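Fructose-bisphosphate aldolase (Plasmodium falciparum, PDB 4TR9) is a class I aldolase built as a parallel beta/alpha (TIM) barrel, here holding the hydrazide 38D in a pocket of the barrel. Local coordinates at residues A[192-197]-A[234-239]. Numbering follows the deposited sequence.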
loop_
_atom_site.group_PDB
_atom_site.type_symbol
_atom_site.label_atom_id
_atom_site.label_comp_id
_atom_site.label_asym_id
_atom_site.label_seq_id
_atom_site.Cartn_x
_atom_site.Cartn_y
_atom_site.Cartn_z
ATOM N N PRO A 192 -17.179 -12.090 -13.184
ATOM C CA PRO A 192 -15.919 -11.638 -13.775
ATOM C C PRO A 192 -14.839 -12.716 -13.787
ATOM O O PRO A 192 -14.554 -13.322 -12.753
ATOM C CB PRO A 192 -15.512 -10.477 -12.868
ATOM C CG PRO A 192 -16.081 -10.835 -11.538
ATOM C CD PRO A 192 -17.352 -11.601 -11.805
ATOM N N ILE A 193 -14.255 -12.957 -14.955
ATOM C CA ILE A 193 -13.098 -13.834 -15.053
ATOM C C ILE A 193 -11.827 -12.993 -15.013
ATOM O O ILE A 193 -11.484 -12.315 -15.984
ATOM C CB ILE A 193 -13.125 -14.686 -16.333
ATOM C CG1 ILE A 193 -14.323 -15.636 -16.313
ATOM C CG2 ILE A 193 -11.837 -15.477 -16.472
ATOM C CD1 ILE A 193 -14.335 -16.625 -17.456
ATOM N N VAL A 194 -11.143 -13.029 -13.876
ATOM C CA VAL A 194 -9.927 -12.248 -13.685
ATOM C C VAL A 194 -8.735 -12.940 -14.335
ATOM O O VAL A 194 -8.341 -14.030 -13.923
ATOM C CB VAL A 194 -9.640 -12.020 -12.191
ATOM C CG1 VAL A 194 -8.364 -11.216 -12.012
ATOM C CG2 VAL A 194 -10.818 -11.321 -11.531
ATOM N N GLU A 195 -8.164 -12.301 -15.351
ATOM C CA GLU A 195 -7.060 -12.898 -16.093
ATOM C C GLU A 195 -5.792 -12.049 -16.029
ATOM O O GLU A 195 -5.585 -11.168 -16.865
ATOM C CB GLU A 195 -7.463 -13.122 -17.554
ATOM C CG GLU A 195 -6.402 -13.819 -18.395
ATOM C CD GLU A 195 -6.815 -13.975 -19.845
ATOM O OE1 GLU A 195 -7.987 -13.683 -20.164
ATOM O OE2 GLU A 195 -5.969 -14.388 -20.666
ATOM N N PRO A 196 -4.947 -12.301 -15.020
ATOM C CA PRO A 196 -3.617 -11.694 -14.943
ATOM C C PRO A 196 -2.566 -12.578 -15.609
ATOM O O PRO A 196 -1.726 -13.161 -14.924
ATOM C CB PRO A 196 -3.375 -11.590 -13.438
ATOM C CG PRO A 196 -4.099 -12.775 -12.882
ATOM C CD PRO A 196 -5.286 -13.032 -13.785
ATOM N N GLU A 197 -2.619 -12.679 -16.934
ATOM C CA GLU A 197 -1.729 -13.577 -17.659
ATOM C C GLU A 197 -0.276 -13.123 -17.618
ATOM O O GLU A 197 0.054 -12.010 -18.029
ATOM C CB GLU A 197 -2.170 -13.721 -19.116
ATOM C CG GLU A 197 -1.254 -14.622 -19.934
ATOM C CD GLU A 197 -1.642 -14.686 -21.396
ATOM O OE1 GLU A 197 -2.609 -14.000 -21.788
ATOM O OE2 GLU A 197 -0.977 -15.422 -22.155
ATOM N N ALA A 234 -16.643 -15.046 -8.497
ATOM C CA ALA A 234 -15.590 -14.704 -9.445
ATOM C C ALA A 234 -14.798 -15.935 -9.872
ATOM O O ALA A 234 -14.909 -16.999 -9.266
ATOM C CB ALA A 234 -14.662 -13.658 -8.846
ATOM N N LEU A 235 -14.003 -15.777 -10.926
ATOM C CA LEU A 235 -13.118 -16.838 -11.392
ATOM C C LEU A 235 -11.738 -16.273 -11.703
ATOM O O LEU A 235 -11.596 -15.087 -11.996
ATOM C CB LEU A 235 -13.697 -17.529 -12.630
ATOM C CG LEU A 235 -14.937 -18.405 -12.429
ATOM C CD1 LEU A 235 -15.407 -18.977 -13.759
ATOM C CD2 LEU A 235 -14.660 -19.522 -11.432
ATOM N N LEU A 236 -10.724 -17.128 -11.636
ATOM C CA LEU A 236 -9.356 -16.714 -11.921
ATOM C C LEU A 236 -8.833 -17.408 -13.171
ATOM O O LEU A 236 -8.949 -18.625 -13.308
ATOM C CB LEU A 236 -8.445 -17.016 -10.730
ATOM C CG LEU A 236 -6.969 -16.630 -10.865
ATOM C CD1 LEU A 236 -6.815 -15.127 -11.032
ATOM C CD2 LEU A 236 -6.174 -17.124 -9.665
ATOM N N LYS A 237 -8.257 -16.630 -14.081
ATOM C CA LYS A 237 -7.668 -17.190 -15.292
ATOM C C LYS A 237 -6.184 -16.852 -15.378
ATOM O O LYS A 237 -5.790 -15.929 -16.091
ATOM C CB LYS A 237 -8.403 -16.682 -16.537
ATOM C CG LYS A 237 -7.964 -17.345 -17.836
ATOM C CD LYS A 237 -8.810 -16.883 -19.010
ATOM C CE LYS A 237 -8.371 -17.550 -20.304
ATOM N NZ LYS A 237 -9.235 -17.160 -21.452
ATOM N N PRO A 238 -5.350 -17.597 -14.638
ATOM C CA PRO A 238 -3.908 -17.369 -14.639
ATOM C C PRO A 238 -3.187 -18.300 -15.602
ATOM O O PRO A 238 -3.812 -19.174 -16.205
ATOM C CB PRO A 238 -3.524 -17.681 -13.199
ATOM C CG PRO A 238 -4.440 -18.822 -12.850
ATOM C CD PRO A 238 -5.725 -18.615 -13.642
ATOM N N ASN A 239 -1.882 -18.110 -15.742
ATOM C CA ASN A 239 -1.062 -19.020 -16.523
ATOM C C ASN A 239 -0.523 -20.134 -15.638
ATOM O O ASN A 239 -0.341 -19.943 -14.436
ATOM C CB ASN A 239 0.094 -18.273 -17.184
ATOM C CG ASN A 239 1.013 -17.615 -16.174
ATOM O OD1 ASN A 239 0.556 -17.010 -15.204
ATOM N ND2 ASN A 239 2.317 -17.739 -16.392
HETATM O O HOH W 1 -1.023 -15.619 -13.565
#
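Strand 192-197 and segment 234-239 run parallel, joined by three backbone hydrogen bonds: L235 N to P192 O, V194 N to L235 O, and K237 N to V194 O, the last short at 2.6 Å and nearly straight (170° at the hydrogen) though its donor lies above the carbonyl plane. Past the E195-K237 pair the direct backbone bonds give way to a water, which donates to P196 O (2.9 Å) and to N239 OD1 (2.7 Å). I193, L235, E195 and K237 extend to the barrel interior. There E195 and K237 run side by side as extended chains, CG anti to the backbone N in both (chi1 -177° and -173°), so the carboxylate lies along the lysine methylenes, with E195 OE1 3.5 Å from K237 CD. The E195 OE1 to K237 NZ salt bridge is long, at 3.9 Å. At its base, K237 CB meets I193 CG2 at 3.6 Å. On the opposite face, L236 CD1 comes up to the CG-CD edge of the P196 ring, 3.8 Å from P196 CD, the two side chains crossing at about a right angle, and lies close to V194 O. K237 NZ and E195 OE2 each make a weak hydrogen bond to 38D, so this strand pair forms part of the pocket wall. V194, P196 and L236 pack against helix 206-226, which links the two strands in a beta-alpha-beta unit; strands 150-157 and 274-277 flank the pair.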